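Local atomic coordinates of carbohydrate deacetylase Agd3 (Neosartorya fumigata, PDB entry 6NWZ), a protein that is a zinc-binding hydrolase that removes acetyl groups from the exopolysaccharide galactosaminogalactan, a step required for Aspergillus fumigatus biofilm formation. Residues V29-D33 against S34-S38; I430-P433 against A434-G437; T627-A630 against T631-C635. One frame throughout, in Å; residues are numbered along the deposited sequence.

Contact 1 of 3, residues V29-D33 against S34-S38; sequences VIAKD and SSAAS
Ala-31 and Ala-37 meet where the chain doubles back, and their neighbours make this the tight side of the contact. The CB of Ala-31 lies 3.7 Å from the CB of Ala-37 and just as close to that of Ala-36, so a single methyl sits against two successive residues of the first helical turn. Earlier on the strand, Val-29 adds CG1, 4.1 Å from the CB of Ala-37; with CG1 anti to the backbone N (chi1 173°), that branch can reach the helix. Strand 29-31 and helix 34-38, at 137° to one another with axes 7.6 Å apart, are packed through these alanines. The strand belongs to the CBM87 region. It leads directly into helix 34-47, after which the chain returns as strand 51-55, hydrogen-bonded parallel to it; Thr-53 of that strand also touches Ala-37. Asp-33 is the N-cap of the helix. Its main-chain O takes the first helical bond, from Ala-37 N at 3.1 Å, while the carboxylate, brought over the helix start by a chi1 of 48°, accepts two weak bonds at OD2, from Ala-36 N (3.3 Å) and Ser-35 N (3.2 Å). This is the loose, wetter side, with Ser-34 and Ser-35 exposed. A water donates to Asp-33 OD2 and is also hydrogen-bonded to Ser-34 OG and, at 2.7 Å, to Ser-35 OG.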
loop_
_atom_site.group_PDB
_atom_site.type_symbol
_atom_site.label_atom_id
_atom_site.label_comp_id
_atom_site.label_asym_id
_atom_site.label_seq_id
_atom_site.Cartn_x
_atom_site.Cartn_y
_atom_site.Cartn_z
ATOM N N VAL A 29 1.879 7.222 22.198
ATOM C CA VAL A 29 2.419 8.211 21.273
ATOM C C VAL A 29 2.183 9.590 21.866
ATOM O O VAL A 29 1.034 9.984 22.096
ATOM C CB VAL A 29 1.788 8.095 19.877
ATOM C CG1 VAL A 29 2.244 9.241 19.000
ATOM C CG2 VAL A 29 2.149 6.761 19.245
ATOM N N ILE A 30 3.268 10.323 22.106
ATOM C CA ILE A 30 3.232 11.643 22.728
ATOM C C ILE A 30 3.702 12.661 21.699
ATOM O O ILE A 30 4.804 12.535 21.151
ATOM C CB ILE A 30 4.102 11.692 23.993
ATOM C CG1 ILE A 30 3.587 10.690 25.033
ATOM C CG2 ILE A 30 4.135 13.099 24.564
ATOM C CD1 ILE A 30 4.460 10.573 26.257
ATOM N N ALA A 31 2.873 13.670 21.440
ATOM C CA ALA A 31 3.188 14.685 20.445
ATOM C C ALA A 31 2.483 15.982 20.820
ATOM O O ALA A 31 1.674 16.026 21.750
ATOM C CB ALA A 31 2.794 14.227 19.036
ATOM N N LYS A 32 2.802 17.049 20.083
ATOM C CA LYS A 32 2.227 18.355 20.393
ATOM C C LYS A 32 0.842 18.526 19.780
ATOM O O LYS A 32 -0.051 19.105 20.408
ATOM C CB LYS A 32 3.159 19.472 19.915
ATOM C CG LYS A 32 4.585 19.327 20.416
ATOM C CD LYS A 32 5.315 20.659 20.483
ATOM C CE LYS A 32 5.259 21.401 19.167
ATOM N NZ LYS A 32 5.977 22.699 19.263
ATOM N N ASP A 33 0.647 18.037 18.559
ATOM C CA ASP A 33 -0.621 18.161 17.856
ATOM C C ASP A 33 -0.842 16.901 17.033
ATOM O O ASP A 33 0.015 16.012 16.974
ATOM C CB ASP A 33 -0.647 19.413 16.971
ATOM C CG ASP A 33 0.600 19.549 16.113
ATOM O OD1 ASP A 33 1.648 19.976 16.640
ATOM O OD2 ASP A 33 0.536 19.212 14.914
ATOM N N SER A 34 -2.002 16.833 16.379
ATOM C CA SER A 34 -2.339 15.652 15.593
ATOM C C SER A 34 -1.408 15.477 14.398
ATOM O O SER A 34 -1.131 14.342 13.992
ATOM C CB SER A 34 -3.790 15.734 15.128
ATOM O OG SER A 34 -3.999 16.915 14.375
ATOM N N SER A 35 -0.918 16.577 13.820
ATOM C CA SER A 35 0.024 16.456 12.711
ATOM C C SER A 35 1.316 15.787 13.164
ATOM O O SER A 35 1.831 14.890 12.484
ATOM C CB SER A 35 0.316 17.832 12.114
ATOM O OG SER A 35 -0.873 18.594 12.000
ATOM N N ALA A 36 1.847 16.199 14.316
ATOM C CA ALA A 36 3.067 15.585 14.828
ATOM C C ALA A 36 2.856 14.104 15.113
ATOM O O ALA A 36 3.681 13.265 14.735
ATOM C CB ALA A 36 3.538 16.316 16.085
ATOM N N ALA A 37 1.744 13.762 15.769
ATOM C CA ALA A 37 1.486 12.369 16.126
ATOM C C ALA A 37 1.259 11.499 14.897
ATOM O O ALA A 37 1.500 10.288 14.945
ATOM C CB ALA A 37 0.282 12.278 17.063
ATOM N N SER A 38 0.797 12.092 13.793
ATOM C CA SER A 38 0.499 11.304 12.603
ATOM C C SER A 38 1.750 10.659 12.019
ATOM O O SER A 38 1.665 9.579 11.423
ATOM C CB SER A 38 -0.186 12.179 11.557
ATOM O OG SER A 38 0.592 13.327 11.273
HETATM O O HOH W 1 -2.399 19.567 13.957
#

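Contact 2 of 3, residues I430-P433 against A434-G437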
loop_
_atom_site.group_PDB
_atom_site.type_symbol
_atom_site.label_atom_id
_atom_site.label_comp_id
_atom_site.label_asym_id
_atom_site.label_seq_id
_atom_site.Cartn_x
_atom_site.Cartn_y
_atom_site.Cartn_z
ATOM N N ILE A 430 -15.555 -5.978 -10.024
ATOM C CA ILE A 430 -15.282 -5.447 -11.349
ATOM C C ILE A 430 -14.333 -4.266 -11.221
ATOM O O ILE A 430 -14.149 -3.696 -10.145
ATOM C CB ILE A 430 -16.561 -4.999 -12.091
ATOM C CG1 ILE A 430 -17.131 -3.732 -11.445
ATOM C CG2 ILE A 430 -17.594 -6.107 -12.108
ATOM C CD1 ILE A 430 -18.286 -3.124 -12.210
ATOM N N ILE A 431 -13.732 -3.905 -12.348
ATOM C CA ILE A 431 -13.067 -2.615 -12.498
ATOM C C ILE A 431 -14.043 -1.711 -13.240
ATOM O O ILE A 431 -14.187 -1.840 -14.464
ATOM C CB ILE A 431 -11.734 -2.744 -13.252
ATOM C CG1 ILE A 431 -10.835 -3.793 -12.583
ATOM C CG2 ILE A 431 -11.049 -1.385 -13.346
ATOM C CD1 ILE A 431 -9.468 -3.943 -13.229
ATOM N N PRO A 432 -14.748 -0.813 -12.557
ATOM C CA PRO A 432 -15.785 -0.012 -13.226
ATOM C C PRO A 432 -15.196 0.802 -14.364
ATOM O O PRO A 432 -14.067 1.307 -14.263
ATOM C CB PRO A 432 -16.325 0.886 -12.101
ATOM C CG PRO A 432 -15.298 0.823 -11.012
ATOM C CD PRO A 432 -14.665 -0.525 -11.115
ATOM N N PRO A 433 -15.927 0.949 -15.469
ATOM C CA PRO A 433 -15.334 1.527 -16.688
ATOM C C PRO A 433 -15.020 3.002 -16.490
ATOM O O PRO A 433 -15.920 3.816 -16.269
ATOM C CB PRO A 433 -16.421 1.309 -17.746
ATOM C CG PRO A 433 -17.706 1.286 -16.958
ATOM C CD PRO A 433 -17.372 0.691 -15.614
ATOM N N ALA A 434 -13.731 3.342 -16.560
ATOM C CA ALA A 434 -13.253 4.698 -16.284
ATOM C C ALA A 434 -13.673 5.168 -14.895
ATOM O O ALA A 434 -13.834 6.370 -14.662
ATOM C CB ALA A 434 -13.731 5.691 -17.347
ATOM N N ILE A 435 -13.848 4.217 -13.972
ATOM C CA ILE A 435 -14.309 4.476 -12.610
ATOM C C ILE A 435 -15.567 5.336 -12.651
ATOM O O ILE A 435 -15.608 6.428 -12.070
ATOM C CB ILE A 435 -13.198 5.129 -11.763
ATOM C CG1 ILE A 435 -11.872 4.414 -12.001
ATOM C CG2 ILE A 435 -13.523 5.038 -10.276
ATOM C CD1 ILE A 435 -11.904 2.947 -11.620
ATOM N N THR A 436 -16.600 4.858 -13.346
ATOM C CA THR A 436 -17.854 5.583 -13.490
ATOM C C THR A 436 -19.007 4.764 -12.921
ATOM O O THR A 436 -18.916 3.544 -12.758
ATOM C CB THR A 436 -18.141 5.946 -14.962
ATOM O OG1 THR A 436 -18.317 4.756 -15.744
ATOM C CG2 THR A 436 -16.999 6.764 -15.544
ATOM N N GLY A 437 -20.100 5.457 -12.610
ATOM C CA GLY A 437 -21.259 4.831 -12.013
ATOM C C GLY A 437 -21.193 4.660 -10.512
ATOM O O GLY A 437 -22.162 4.166 -9.920
#
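Pro-432 and Ile-435 are the two ends of a type II beta turn, with Pro-433 and Ala-434 at its corners; Ala-434 takes the positive phi of the second corner. The closing bond runs from Ile-435 N to Pro-432 O at 2.9 Å and is fairly straight at the hydrogen (153°), but the donor stands well above the carbonyl plane. Beside it the two side chains cross obliquely, CD1 of Ile-435 lying 4.0 Å from CG of Pro-432. CG1 of Ile-435 sits beside the backbone N, and a chi2 of -61° turns CD1 back toward the proline although the CB itself points away. One residue on, Thr-436 OG1 donates a hydrogen bond to Pro-433 O at 2.6 Å, approaching in the carbonyl plane and nearly in line with the C=O, and the threonine side chain passes the proline ring at about a right angle. The next shell is that of the metal sites of the deacetylase domain: Pro-433 lies about 4 Å, side chain to side chain, from His-392, which binds zinc together with Asp-256 and His-388, an Asp-His-His set as in other polysaccharide deacetylases, and Thr-436 comes equally near Glu-394, a ligand of another zinc ion. Strand 454-456 touches Pro-432 through Cys-455 and Val-456. Arg-461 NH1 bonds Ile-435 O, and Thr-436 OG1 has a second hydrogen-bond partner in Gln-395 N.

Contact 3 of 3, residues T627-A630 against T631-C635; sequences TVTA and TGNTC
A beta turn at the end of strand 622-629, in the C-terminal domain, brings Asn-633 back over Ala-630 and Thr-629. Its backbone bond runs from Asn-633 N to Ala-630 O at 2.8 Å, with the donor 63° out of the carbonyl plane, so the backbone N-H comes down on the carbonyl from above. The side chain of Asn-633 makes a second connection between the same two residues. Its CG is anti to the carbonyl carbon and beside the backbone N (chi1 -67°), which carries the carboxamide back along the strand, where OD1 accepts a weak bond from Ala-630 N: the two atoms are 3.5 Å apart, but the N-H points almost straight at the oxygen, at 164°. Thr-629 runs alongside in the same direction, its CB 3.5 Å and its CG2 3.6 Å from OD1, flanking the oxygen with hydrocarbon. The methyl of Ala-630 comes 3.9 Å from Thr-634 O, and it also touches Leu-669. Across the turn, Thr-634 OG1 donates a weak bond to Thr-631 O. Two threonine hydroxyls reach the 610-613 part of the same chain: Thr-629 OG1 bonds Gly-613 O, and Thr-631 OG1 bonds Cys-610 O. Cys-610 also forms the disulfide with Cys-635, so the segment leaving the turn is tied covalently to the one its threonine grips. With Thr-631 at the first corner and Gly-632 at positive phi at the second, the backbone is that of a type II beta turn.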
loop_
_atom_site.group_PDB
_atom_site.type_symbol
_atom_site.label_atom_id
_atom_site.label_comp_id
_atom_site.label_asym_id
_atom_site.label_seq_id
_atom_site.Cartn_x
_atom_site.Cartn_y
_atom_site.Cartn_z
ATOM N N THR A 627 -0.541 -13.060 25.266
ATOM C CA THR A 627 -1.964 -13.365 25.341
ATOM C C THR A 627 -2.728 -12.423 24.424
ATOM O O THR A 627 -2.554 -11.202 24.495
ATOM C CB THR A 627 -2.492 -13.243 26.777
ATOM O OG1 THR A 627 -1.828 -14.199 27.614
ATOM C CG2 THR A 627 -3.994 -13.491 26.824
ATOM N N VAL A 628 -3.569 -12.996 23.566
ATOM C CA VAL A 628 -4.378 -12.243 22.617
ATOM C C VAL A 628 -5.758 -12.035 23.218
ATOM O O VAL A 628 -6.368 -12.982 23.730
ATOM C CB VAL A 628 -4.484 -12.975 21.270
ATOM C CG1 VAL A 628 -5.338 -12.177 20.306
ATOM C CG2 VAL A 628 -3.105 -13.228 20.697
ATOM N N THR A 629 -6.256 -10.804 23.146
ATOM C CA THR A 629 -7.557 -10.465 23.699
ATOM C C THR A 629 -8.281 -9.520 22.751
ATOM O O THR A 629 -7.680 -8.918 21.861
ATOM C CB THR A 629 -7.436 -9.806 25.076
ATOM O OG1 THR A 629 -6.484 -8.738 25.000
ATOM C CG2 THR A 629 -6.986 -10.812 26.121
ATOM N N ALA A 630 -9.586 -9.393 22.970
ATOM C CA ALA A 630 -10.427 -8.454 22.238
ATOM C C ALA A 630 -11.669 -8.197 23.083
ATOM O O ALA A 630 -11.828 -8.763 24.167
ATOM C CB ALA A 630 -10.781 -8.987 20.848
ATOM N N THR A 631 -12.551 -7.331 22.582
ATOM C CA THR A 631 -13.800 -7.037 23.279
ATOM C C THR A 631 -14.641 -8.301 23.420
ATOM O O THR A 631 -15.119 -8.853 22.422
ATOM C CB THR A 631 -14.594 -5.954 22.550
ATOM O OG1 THR A 631 -13.763 -4.804 22.350
ATOM C CG2 THR A 631 -15.814 -5.553 23.369
ATOM N N GLY A 632 -14.825 -8.762 24.656
ATOM C CA GLY A 632 -15.451 -10.045 24.895
ATOM C C GLY A 632 -14.643 -11.239 24.444
ATOM O O GLY A 632 -15.189 -12.345 24.369
ATOM N N ASN A 633 -13.354 -11.052 24.143
ATOM C CA ASN A 633 -12.483 -12.116 23.631
ATOM C C ASN A 633 -13.102 -12.824 22.427
ATOM O O ASN A 633 -12.885 -14.021 22.205
ATOM C CB ASN A 633 -12.123 -13.116 24.731
ATOM C CG ASN A 633 -11.239 -12.507 25.804
ATOM O OD1 ASN A 633 -10.436 -11.615 25.529
ATOM N ND2 ASN A 633 -11.387 -12.981 27.034
ATOM N N THR A 634 -13.872 -12.078 21.638
ATOM C CA THR A 634 -14.476 -12.571 20.410
ATOM C C THR A 634 -14.223 -11.575 19.292
ATOM O O THR A 634 -14.153 -10.363 19.522
ATOM C CB THR A 634 -15.990 -12.779 20.547
ATOM O OG1 THR A 634 -16.606 -11.541 20.925
ATOM C CG2 THR A 634 -16.302 -13.842 21.584
ATOM N N CYS A 635 -14.098 -12.098 18.076
ATOM C CA CYS A 635 -13.974 -11.257 16.898
ATOM C C CYS A 635 -14.398 -12.061 15.680
ATOM O O CYS A 635 -14.079 -13.248 15.574
ATOM C CB CYS A 635 -12.545 -10.737 16.719
ATOM S SG CYS A 635 -12.404 -9.453 15.454
#

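How the contacts relate
Contact 2 is the buried one, a turn beside zinc ligands in the deacetylase domain; contact 1 is partly buried, and contact 3 lies at the surface. Contacts 1 and 3, with centres about 28 Å apart, belong to the CBM87 and C-terminal regions, yet their strands are bridged by strand 613-618, antiparallel to both. Contact 2 stands about 38 and 39 Å from them, centre to centre. Contacts 2 and 3 are each a type II turn, one cornered by proline and alanine, the other by threonine and glycine. Contact 1 combines alanine packing with an aspartate cap; contact 2 pairs proline with isoleucine and buries a threonine hydroxyl in hydrogen bonds; contact 3 relies on polar side chains, its disulfide cysteine buried.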